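PDB 1WXD: shikimate dehydrogenase (NADP(+)) from Thermus thermophilus, which catalyses the reversible NADPH-linked reduction of 3-dehydroshikimate to shikimate, a step of the chorismate pathway that leads to the aromatic amino acids. Local coordinates for residues 5-10 with 57-62; 84-89 with 241-246; 114-119 with 171-176; 143-148 with 164-169. One frame throughout, in Å; residues are numbered along the deposited sequence.

Contact 1. Residues 5-10 with 57-62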
# COMPACT_ATOMS: atom_id res chain seq x y z
N ALA A 5 -12.74 6.45 -2.03
CA ALA A 5 -13.49 7.48 -2.71
C ALA A 5 -12.90 7.73 -4.08
O ALA A 5 -11.73 7.43 -4.33
CB ALA A 5 -13.46 8.77 -1.89
N VAL A 6 -13.73 8.26 -4.97
CA VAL A 6 -13.28 8.59 -6.31
C VAL A 6 -13.18 10.11 -6.35
O VAL A 6 -14.18 10.81 -6.14
CB VAL A 6 -14.28 8.10 -7.39
CG1 VAL A 6 -15.67 8.65 -7.11
CG2 VAL A 6 -13.81 8.52 -8.77
N LEU A 7 -11.98 10.63 -6.57
CA LEU A 7 -11.76 12.07 -6.63
C LEU A 7 -11.81 12.55 -8.07
O LEU A 7 -11.05 12.09 -8.93
CB LEU A 7 -10.41 12.43 -6.02
CG LEU A 7 -10.14 12.02 -4.58
CD1 LEU A 7 -8.81 12.60 -4.13
CD2 LEU A 7 -11.26 12.52 -3.68
N GLY A 8 -12.72 13.49 -8.34
CA GLY A 8 -12.85 14.02 -9.68
C GLY A 8 -13.73 15.25 -9.73
O GLY A 8 -14.42 15.58 -8.76
N HIS A 9 -13.72 15.92 -10.87
CA HIS A 9 -14.50 17.13 -11.09
C HIS A 9 -14.99 17.13 -12.53
O HIS A 9 -14.27 17.55 -13.43
CB HIS A 9 -13.61 18.35 -10.84
CG HIS A 9 -14.31 19.67 -10.96
ND1 HIS A 9 -15.27 20.09 -10.06
CD2 HIS A 9 -14.19 20.66 -11.87
CE1 HIS A 9 -15.69 21.29 -10.41
NE2 HIS A 9 -15.05 21.66 -11.50
N PRO A 10 -16.22 16.66 -12.77
CA PRO A 10 -17.19 16.14 -11.80
C PRO A 10 -17.11 14.62 -11.57
O PRO A 10 -16.42 13.90 -12.29
CB PRO A 10 -18.51 16.53 -12.42
CG PRO A 10 -18.26 16.24 -13.87
CD PRO A 10 -16.85 16.79 -14.10
N VAL A 57 -7.79 5.88 -2.98
CA VAL A 57 -8.73 6.62 -3.82
C VAL A 57 -8.44 6.44 -5.30
O VAL A 57 -7.30 6.17 -5.70
CB VAL A 57 -8.69 8.14 -3.53
CG1 VAL A 57 -8.94 8.41 -2.05
CG2 VAL A 57 -7.34 8.71 -3.97
N ASN A 58 -9.47 6.59 -6.12
CA ASN A 58 -9.32 6.53 -7.57
C ASN A 58 -9.38 7.99 -8.01
O ASN A 58 -10.04 8.81 -7.36
CB ASN A 58 -10.45 5.75 -8.24
CG ASN A 58 -10.24 4.25 -8.22
OD1 ASN A 58 -9.15 3.75 -8.55
ND2 ASN A 58 -11.28 3.51 -7.85
N LEU A 59 -8.68 8.32 -9.09
CA LEU A 59 -8.67 9.69 -9.60
C LEU A 59 -9.19 9.71 -11.03
O LEU A 59 -8.84 8.86 -11.84
CB LEU A 59 -7.25 10.25 -9.55
CG LEU A 59 -6.75 11.03 -8.33
CD1 LEU A 59 -7.59 10.76 -7.09
CD2 LEU A 59 -5.29 10.68 -8.11
N THR A 60 -10.03 10.70 -11.33
CA THR A 60 -10.58 10.85 -12.67
C THR A 60 -10.31 12.27 -13.15
O THR A 60 -9.52 13.00 -12.54
CB THR A 60 -12.11 10.62 -12.70
OG1 THR A 60 -12.75 11.53 -11.80
CG2 THR A 60 -12.43 9.20 -12.28
N LEU A 61 -10.95 12.67 -14.24
CA LEU A 61 -10.77 14.01 -14.78
C LEU A 61 -11.10 15.08 -13.76
O LEU A 61 -12.11 14.99 -13.05
CB LEU A 61 -11.65 14.21 -16.02
CG LEU A 61 -11.11 13.68 -17.35
CD1 LEU A 61 -9.86 14.46 -17.74
CD2 LEU A 61 -10.81 12.20 -17.24
N PRO A 62 -10.25 16.11 -13.64
CA PRO A 62 -9.02 16.28 -14.42
C PRO A 62 -7.84 16.23 -13.45
O PRO A 62 -7.02 17.14 -13.42
CB PRO A 62 -9.21 17.66 -15.02
CG PRO A 62 -9.77 18.41 -13.84
CD PRO A 62 -10.73 17.42 -13.16
O HOH W 1 -14.04 13.83 -14.03
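Leu7 bonds through both its N and its O to the neighbouring strand, to the residues before and after its partner Leu59. Its N donates to Asn58 O at 2.8 Å and its O accepts from Thr60 N at 3.0 Å, both nearly straight, while Asn58 N gives its hydrogen to Ala5 O at 3.0 Å. Beyond the regular strands the parallel pairing runs on through His9 N, which reaches Leu61 O at 2.9 Å with an N-H...O angle of 178°. The CA-H groups of Val6 and Leu59 point at Asn58 O and Leu7 O as weaker companions of these bonds. A water gives a hydrogen to Pro10 O and also lies close to Leu61 O, where each segment has a proline after a cis peptide bond, Pro10 and Pro62. Apolar contact is made on both faces. On one, Leu7 and Leu59 lie side by side, CB of Leu7 tight against CD1 of Leu59 at 3.4 Å; on the other, CG2 of Val6, anti to its backbone N, meets CG2 of Thr60 at 3.8 Å. Thr60 binds shikimate, so the C-terminal ends of these two strands lead into the substrate site. Strand 3-8 is flanked by strand 32-37 and strand 56-59 by strand 86-90; helix 43-53 packs on the face of Leu7 and Val57, and helix 229-244 meets Asn58 on the other.

Contact 2. Residues 84-89 with 241-246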
# COMPACT_ATOMS: atom_id res chain seq x y z
N VAL A 84 -2.09 8.85 -13.00
CA VAL A 84 -2.39 7.94 -11.90
C VAL A 84 -3.90 7.91 -11.70
O VAL A 84 -4.53 8.96 -11.55
CB VAL A 84 -1.71 8.39 -10.60
CG1 VAL A 84 -2.31 7.66 -9.41
CG2 VAL A 84 -0.22 8.13 -10.68
N ASN A 85 -4.48 6.71 -11.71
CA ASN A 85 -5.92 6.59 -11.51
C ASN A 85 -6.18 5.92 -10.17
O ASN A 85 -7.32 5.86 -9.71
CB ASN A 85 -6.56 5.75 -12.62
CG ASN A 85 -6.50 4.26 -12.35
OD1 ASN A 85 -7.46 3.52 -12.62
ND2 ASN A 85 -5.37 3.80 -11.82
N THR A 86 -5.11 5.40 -9.56
CA THR A 86 -5.24 4.73 -8.28
C THR A 86 -4.15 5.10 -7.28
O THR A 86 -2.96 4.95 -7.55
CB THR A 86 -5.23 3.20 -8.44
OG1 THR A 86 -6.30 2.81 -9.31
CG2 THR A 86 -5.42 2.52 -7.09
N VAL A 87 -4.58 5.58 -6.12
CA VAL A 87 -3.67 5.98 -5.06
C VAL A 87 -3.87 5.12 -3.82
O VAL A 87 -5.01 4.83 -3.43
CB VAL A 87 -3.88 7.46 -4.67
CG1 VAL A 87 -2.97 7.83 -3.50
CG2 VAL A 87 -3.61 8.35 -5.86
N LEU A 88 -2.77 4.70 -3.21
CA LEU A 88 -2.81 3.89 -2.00
C LEU A 88 -2.19 4.67 -0.85
O LEU A 88 -1.10 5.24 -1.01
CB LEU A 88 -2.03 2.59 -2.19
CG LEU A 88 -1.66 1.84 -0.91
CD1 LEU A 88 -2.90 1.17 -0.31
CD2 LEU A 88 -0.61 0.79 -1.22
N GLN A 89 -2.86 4.70 0.29
CA GLN A 89 -2.34 5.39 1.46
C GLN A 89 -1.93 4.39 2.52
O GLN A 89 -2.71 3.53 2.93
CB GLN A 89 -3.38 6.36 2.04
CG GLN A 89 -2.93 7.12 3.29
CD GLN A 89 -3.03 6.30 4.57
OE1 GLN A 89 -2.02 5.91 5.16
NE2 GLN A 89 -4.26 6.05 5.02
N ARG A 241 -7.65 -4.63 -5.30
CA ARG A 241 -6.62 -5.59 -4.91
C ARG A 241 -5.39 -4.80 -4.44
O ARG A 241 -4.73 -5.16 -3.48
CB ARG A 241 -6.23 -6.49 -6.08
CG ARG A 241 -5.34 -7.66 -5.66
CD ARG A 241 -4.23 -7.90 -6.67
NE ARG A 241 -4.63 -8.81 -7.74
CZ ARG A 241 -4.23 -8.71 -9.01
NH1 ARG A 241 -3.43 -7.72 -9.40
NH2 ARG A 241 -4.63 -9.61 -9.90
N LEU A 242 -5.11 -3.71 -5.14
CA LEU A 242 -3.99 -2.85 -4.79
C LEU A 242 -4.14 -2.42 -3.34
O LEU A 242 -3.21 -2.54 -2.53
CB LEU A 242 -3.99 -1.63 -5.69
CG LEU A 242 -2.80 -1.39 -6.60
CD1 LEU A 242 -2.23 -2.70 -7.14
CD2 LEU A 242 -3.26 -0.48 -7.72
N TRP A 243 -5.33 -1.93 -3.02
CA TRP A 243 -5.65 -1.44 -1.68
C TRP A 243 -5.72 -2.49 -0.57
O TRP A 243 -5.31 -2.23 0.56
CB TRP A 243 -6.99 -0.69 -1.71
CG TRP A 243 -7.01 0.52 -2.58
CD1 TRP A 243 -5.99 1.41 -2.78
CD2 TRP A 243 -8.13 1.00 -3.34
NE1 TRP A 243 -6.40 2.41 -3.63
CE2 TRP A 243 -7.71 2.19 -3.98
CE3 TRP A 243 -9.44 0.55 -3.54
CZ2 TRP A 243 -8.55 2.93 -4.82
CZ3 TRP A 243 -10.28 1.29 -4.37
CH2 TRP A 243 -9.83 2.47 -5.00
N THR A 244 -6.25 -3.66 -0.88
CA THR A 244 -6.42 -4.68 0.15
C THR A 244 -5.70 -6.00 -0.03
O THR A 244 -5.43 -6.69 0.95
CB THR A 244 -7.91 -5.00 0.32
OG1 THR A 244 -8.37 -5.69 -0.85
CG2 THR A 244 -8.71 -3.72 0.49
N GLY A 245 -5.42 -6.36 -1.28
CA GLY A 245 -4.76 -7.62 -1.55
C GLY A 245 -5.80 -8.65 -1.98
O GLY A 245 -5.49 -9.82 -2.20
N LEU A 246 -7.05 -8.20 -2.08
CA LEU A 246 -8.16 -9.06 -2.48
C LEU A 246 -8.71 -8.60 -3.82
O LEU A 246 -8.83 -7.40 -4.06
CB LEU A 246 -9.27 -8.99 -1.43
CG LEU A 246 -8.90 -9.38 -0.00
CD1 LEU A 246 -10.05 -9.03 0.92
CD2 LEU A 246 -8.57 -10.86 0.06
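Trp243 turns the pyrrole edge of its indole to strand 86-89, and NE1 donates to Val87 O at 2.8 Å. The bond is bent: its N-H...O angle is 146°, and the nitrogen stands 48° out of the carbonyl plane, so it approaches from above the peptide. With CG anti to the carbonyl carbon (chi1 -62°), the ring leaves the last turn of helix 229-244 and reaches the strand. Thr86 and Leu88 flank the bonded carbonyl. The methyl CG2 of Thr86 comes obliquely to the indole, 3.6 Å from NE1, and also meets CD2 of Leu242 at 3.8 Å. Leu88 slides past the tryptophan in the opposite direction, its CD1 lying at the ring edge 4.0 Å from Trp243 CD1. The hydroxyl of Thr86 turns to Thr99, with which it is hydrogen-bonded, and to the side chain of Asn58, leaving its methyl branch for the helix. Trp243 also stacks on Phe4, and the backbone O of Leu242 accepts from Arg55 of the second subunit, whose Leu88 packs on Leu88 here; the contact therefore forms part of the dimer interface. All five touching residues are buried, and one polar bond sits amid methyl groups. That bond gives the buried indole N-H a partner and, with the flanking side chains, limits the ring's rotation, joining the C-terminal end of the helix to the substrate-binding domain's sheet beside Asn85, a shikimate ligand.

Contact 3. Residues 114-119 with 171-176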
# COMPACT_ATOMS: atom_id res chain seq x y z
N PRO A 114 -9.39 -11.38 -28.24
CA PRO A 114 -7.94 -11.59 -28.30
C PRO A 114 -7.19 -10.46 -28.98
O PRO A 114 -7.73 -9.74 -29.82
CB PRO A 114 -7.77 -12.92 -29.05
CG PRO A 114 -9.14 -13.34 -29.48
CD PRO A 114 -10.15 -12.34 -29.05
N LEU A 115 -5.92 -10.32 -28.59
CA LEU A 115 -5.05 -9.29 -29.11
C LEU A 115 -4.63 -9.53 -30.55
O LEU A 115 -3.79 -10.37 -30.84
CB LEU A 115 -3.84 -9.20 -28.20
CG LEU A 115 -4.29 -8.97 -26.76
CD1 LEU A 115 -3.14 -9.19 -25.78
CD2 LEU A 115 -4.85 -7.57 -26.66
N LYS A 116 -5.23 -8.76 -31.45
CA LYS A 116 -4.89 -8.85 -32.86
C LYS A 116 -4.84 -7.43 -33.42
O LYS A 116 -5.85 -6.72 -33.42
CB LYS A 116 -5.91 -9.67 -33.65
CG LYS A 116 -5.47 -9.89 -35.09
CD LYS A 116 -6.48 -10.63 -35.92
CE LYS A 116 -6.00 -10.76 -37.36
NZ LYS A 116 -7.00 -11.43 -38.25
N GLY A 117 -3.67 -7.04 -33.89
CA GLY A 117 -3.51 -5.71 -34.45
C GLY A 117 -3.56 -5.74 -35.97
O GLY A 117 -3.88 -6.77 -36.55
N PRO A 118 -3.24 -4.62 -36.63
CA PRO A 118 -2.85 -3.36 -36.01
C PRO A 118 -3.96 -2.82 -35.12
O PRO A 118 -5.14 -2.99 -35.42
CB PRO A 118 -2.58 -2.45 -37.20
CG PRO A 118 -2.13 -3.41 -38.26
CD PRO A 118 -3.10 -4.54 -38.10
N ALA A 119 -3.59 -2.17 -34.03
CA ALA A 119 -4.56 -1.60 -33.12
C ALA A 119 -4.55 -0.08 -33.27
O ALA A 119 -3.51 0.56 -33.09
CB ALA A 119 -4.24 -1.98 -31.69
N GLU A 171 -7.57 -0.60 -42.12
CA GLU A 171 -6.60 -1.68 -42.00
C GLU A 171 -6.34 -2.13 -40.56
O GLU A 171 -5.59 -3.08 -40.33
CB GLU A 171 -5.29 -1.25 -42.67
CG GLU A 171 -5.53 -0.77 -44.09
CD GLU A 171 -4.27 -0.33 -44.80
OE1 GLU A 171 -3.34 -1.15 -44.88
OE2 GLU A 171 -4.21 0.82 -45.28
N ALA A 172 -6.98 -1.47 -39.60
CA ALA A 172 -6.81 -1.84 -38.20
C ALA A 172 -7.73 -3.02 -37.89
O ALA A 172 -8.77 -3.18 -38.52
CB ALA A 172 -7.16 -0.66 -37.30
N ARG A 173 -7.33 -3.85 -36.92
CA ARG A 173 -8.14 -5.00 -36.52
C ARG A 173 -8.71 -4.80 -35.13
O ARG A 173 -9.62 -5.52 -34.72
CB ARG A 173 -7.30 -6.29 -36.60
CG ARG A 173 -7.52 -7.06 -37.90
CD ARG A 173 -7.87 -6.10 -39.03
NE ARG A 173 -8.22 -6.74 -40.29
CZ ARG A 173 -8.70 -6.08 -41.34
NH1 ARG A 173 -8.90 -4.77 -41.26
NH2 ARG A 173 -8.99 -6.72 -42.47
N LEU A 174 -8.17 -3.83 -34.41
CA LEU A 174 -8.66 -3.50 -33.08
C LEU A 174 -8.78 -1.99 -33.02
O LEU A 174 -7.80 -1.27 -33.20
CB LEU A 174 -7.70 -4.00 -31.99
CG LEU A 174 -8.04 -3.53 -30.57
CD1 LEU A 174 -9.48 -3.87 -30.24
CD2 LEU A 174 -7.09 -4.16 -29.57
N LEU A 175 -9.99 -1.51 -32.76
CA LEU A 175 -10.26 -0.09 -32.67
C LEU A 175 -10.70 0.28 -31.27
O LEU A 175 -11.57 -0.38 -30.68
CB LEU A 175 -11.36 0.34 -33.65
CG LEU A 175 -11.21 0.07 -35.15
CD1 LEU A 175 -12.51 0.48 -35.83
CD2 LEU A 175 -10.04 0.85 -35.72
N VAL A 176 -10.12 1.34 -30.74
CA VAL A 176 -10.50 1.80 -29.41
C VAL A 176 -10.74 3.29 -29.41
O VAL A 176 -9.89 4.08 -29.82
CB VAL A 176 -9.40 1.51 -28.36
CG1 VAL A 176 -9.93 1.85 -26.99
CG2 VAL A 176 -8.98 0.05 -28.42
O HOH W 2 -8.89 -7.35 -32.93
O HOH W 3 -8.15 -9.54 -40.69
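Glu171 meets the other segment through its backbone, its O lying 3.6 Å from CD of Pro118; its carboxylate is paired with Lys168. Ala172 follows with its CB packed near Pro118 O. That carbonyl is gripped by two successive amides: Arg173 N donates in the carbonyl plane at 2.8 Å, and Leu174 N, tilted 22° from it, at 3.3 Å. Arg173 then lies alongside Lys116, the two pointing the same way, with CG of Arg173 4.0 Å from CE of Lys116. A bend at chi2 (30°) turns the guanidinium back so that NH1 reaches Ala172 O, while NE donates at 2.8 Å to a water that also receives a weak bond from Lys116 NZ. Glu199 forms a salt bridge with NH2. A second water joins Lys116 O to Arg173 O. At Leu174 the parallel pairing starts: its CB packs on CB of Ala119 at 4.0 Å, and CA of Ala119 points its hydrogen at Leu174 O. Here, after a cis peptide before Pro118, the chain enters strand 119-122, one of the two middle strands of the parallel sheet, which leads to the glycine-rich NADP(+)-binding turn, beside strand 174-177, as in a Rossmann-type nucleotide-binding domain.

Contact 4. Residues 143-148 with 164-169. With SO4 (sulfate ion), chain E.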
# COMPACT_ATOMS: atom_id res chain seq x y z
N TRP A 143 -1.21 1.99 -33.66
CA TRP A 143 -1.33 3.24 -34.39
C TRP A 143 -2.14 4.18 -33.50
O TRP A 143 -2.94 3.74 -32.67
CB TRP A 143 -2.07 3.04 -35.72
CG TRP A 143 -1.43 2.07 -36.68
CD1 TRP A 143 -0.12 1.66 -36.68
CD2 TRP A 143 -2.06 1.40 -37.78
NE1 TRP A 143 0.10 0.78 -37.72
CE2 TRP A 143 -1.07 0.61 -38.41
CE3 TRP A 143 -3.36 1.40 -38.30
CZ2 TRP A 143 -1.35 -0.18 -39.53
CZ3 TRP A 143 -3.64 0.61 -39.41
CH2 TRP A 143 -2.63 -0.17 -40.01
N VAL A 144 -1.93 5.48 -33.67
CA VAL A 144 -2.69 6.43 -32.87
C VAL A 144 -3.12 7.61 -33.74
O VAL A 144 -2.41 8.01 -34.66
CB VAL A 144 -1.87 6.93 -31.66
CG1 VAL A 144 -0.60 7.63 -32.15
CG2 VAL A 144 -2.71 7.87 -30.82
N TRP A 145 -4.30 8.13 -33.46
CA TRP A 145 -4.85 9.25 -34.19
C TRP A 145 -5.37 10.26 -33.18
O TRP A 145 -5.69 9.90 -32.05
CB TRP A 145 -5.99 8.79 -35.10
CG TRP A 145 -6.81 9.92 -35.68
CD1 TRP A 145 -6.59 10.58 -36.87
CD2 TRP A 145 -7.95 10.54 -35.08
NE1 TRP A 145 -7.52 11.57 -37.03
CE2 TRP A 145 -8.37 11.57 -35.96
CE3 TRP A 145 -8.65 10.33 -33.89
CZ2 TRP A 145 -9.47 12.39 -35.67
CZ3 TRP A 145 -9.75 11.15 -33.61
CH2 TRP A 145 -10.14 12.16 -34.50
N ASN A 146 -5.44 11.51 -33.59
CA ASN A 146 -5.93 12.56 -32.72
C ASN A 146 -6.43 13.69 -33.62
O ASN A 146 -5.84 13.95 -34.67
CB ASN A 146 -4.79 13.06 -31.83
CG ASN A 146 -5.29 13.86 -30.63
OD1 ASN A 146 -5.84 13.29 -29.70
ND2 ASN A 146 -5.10 15.17 -30.67
N ARG A 147 -7.51 14.34 -33.22
CA ARG A 147 -8.07 15.43 -34.01
C ARG A 147 -6.95 16.42 -34.31
O ARG A 147 -6.85 16.95 -35.42
CB ARG A 147 -9.21 16.12 -33.26
CG ARG A 147 -9.91 17.20 -34.07
CD ARG A 147 -11.22 17.63 -33.41
NE ARG A 147 -11.89 18.67 -34.18
CZ ARG A 147 -13.08 19.18 -33.86
NH1 ARG A 147 -13.74 18.74 -32.80
NH2 ARG A 147 -13.61 20.13 -34.62
N THR A 148 -6.12 16.68 -33.31
CA THR A 148 -4.97 17.56 -33.48
C THR A 148 -3.83 16.61 -33.84
O THR A 148 -3.40 15.81 -33.01
CB THR A 148 -4.60 18.28 -32.17
OG1 THR A 148 -5.73 19.00 -31.68
CG2 THR A 148 -3.46 19.25 -32.41
N VAL A 164 -1.30 7.95 -37.44
CA VAL A 164 -1.91 7.72 -38.74
C VAL A 164 -3.17 8.56 -38.93
O VAL A 164 -3.74 9.08 -37.97
CB VAL A 164 -2.32 6.25 -38.90
CG1 VAL A 164 -1.12 5.34 -38.70
CG2 VAL A 164 -3.41 5.90 -37.91
N PRO A 165 -3.59 8.72 -40.19
CA PRO A 165 -4.80 9.50 -40.49
C PRO A 165 -5.98 8.53 -40.32
O PRO A 165 -5.80 7.31 -40.42
CB PRO A 165 -4.59 9.92 -41.94
CG PRO A 165 -3.85 8.75 -42.51
CD PRO A 165 -2.83 8.45 -41.43
N LEU A 166 -7.18 9.05 -40.06
CA LEU A 166 -8.37 8.22 -39.85
C LEU A 166 -8.61 7.13 -40.89
O LEU A 166 -9.17 6.08 -40.55
CB LEU A 166 -9.63 9.07 -39.77
CG LEU A 166 -9.96 9.76 -38.44
CD1 LEU A 166 -11.25 10.53 -38.60
CD2 LEU A 166 -10.08 8.72 -37.34
N GLU A 167 -8.23 7.38 -42.13
CA GLU A 167 -8.45 6.39 -43.19
C GLU A 167 -7.78 5.05 -42.91
O GLU A 167 -8.23 4.02 -43.40
CB GLU A 167 -7.96 6.91 -44.54
CG GLU A 167 -8.83 8.00 -45.17
CD GLU A 167 -8.73 9.33 -44.45
OE1 GLU A 167 -7.61 9.72 -44.05
OE2 GLU A 167 -9.78 9.99 -44.28
N LYS A 168 -6.71 5.06 -42.12
CA LYS A 168 -6.01 3.82 -41.82
C LYS A 168 -6.85 2.89 -40.93
O LYS A 168 -6.45 1.76 -40.66
CB LYS A 168 -4.67 4.11 -41.14
CG LYS A 168 -3.67 4.82 -42.04
CD LYS A 168 -3.28 3.95 -43.22
CE LYS A 168 -2.55 2.69 -42.78
NZ LYS A 168 -2.13 1.86 -43.95
N ALA A 169 -8.00 3.37 -40.50
CA ALA A 169 -8.87 2.56 -39.66
C ALA A 169 -9.32 1.32 -40.44
O ALA A 169 -9.60 0.28 -39.86
CB ALA A 169 -10.08 3.36 -39.20
S SO4 E . -6.40 18.17 -28.37
O1 SO4 E . -6.53 18.40 -26.97
O2 SO4 E . -6.36 16.84 -28.86
O3 SO4 E . -7.43 18.85 -29.12
O4 SO4 E . -5.09 18.87 -28.84
O HOH W 4 -7.15 12.36 -40.30
O HOH W 5 -3.19 11.68 -36.18
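Trp145 carries Leu166 on one face of its indole and the backbone N of Arg147 on the opposite one. CG of Leu166 stands 3.6 Å from the centroid of the five-membered ring, a CH-pi contact, and its CD2 lies over the middle of the indole. At the edge, in plane, Val164 O comes 3.4 Å from Trp145 CD1. The ring gets there with CG anti to the backbone N (chi1 168°) and chi2 close to perpendicular. Trp143 has CG1 of Val164 over one face, 4.2 Å from the centroid of its five-membered ring and offset toward the rim, while Lys168 O sits at its edge, 3.3 Å from CZ3. Lys168 crosses this ring at about a right angle; bends at chi2 and chi3 bring CE to CH2 at 4.0 Å, and NZ goes on to a salt bridge with Glu171. Between the two tryptophans Val164 N donates to Val144 O at 3.0 Å, continuing the pairing of strands 142-145 and 162-163. Past the strand, Asn146 ND2 donates to Thr148 O. It also donates to sulfate O2 at 2.8 Å from Asn146 ND2; Thr148 OG1 is bonded to a second oxygen. Asn146, Arg147 and Thr148 bind NADP(+), and the sulfate, probably from the crystallisation liquor, lies where the cofactor's 2'-phosphate may bind, as in other NADP(+)-dependent Rossmann folds.

How the contacts relate
Contact 1 lies within the substrate-binding sheet and contact 2 packs helix 229-244 on it; contacts 3 and 4 belong to the parallel NADP(+)-binding sheet, on the opposite side of the chain's centre; contacts 1 and 3 have centres about 30 Å apart. Within each half the pair shares elements: strand 56-59 bonds to strand 86-90 through Val57 O and Val87 N, and strand 119-122 to strand 142-145 through Ala119 O and Trp143 N. Contact 2 is wholly buried and mainly apolar. The other three are partly buried: contact 1 is mostly backbone ladder, contact 3 adds waters and charged chains at a strand entrance, and contact 4 is built on two tryptophan rings, with an anion bound beyond it by one segment alone.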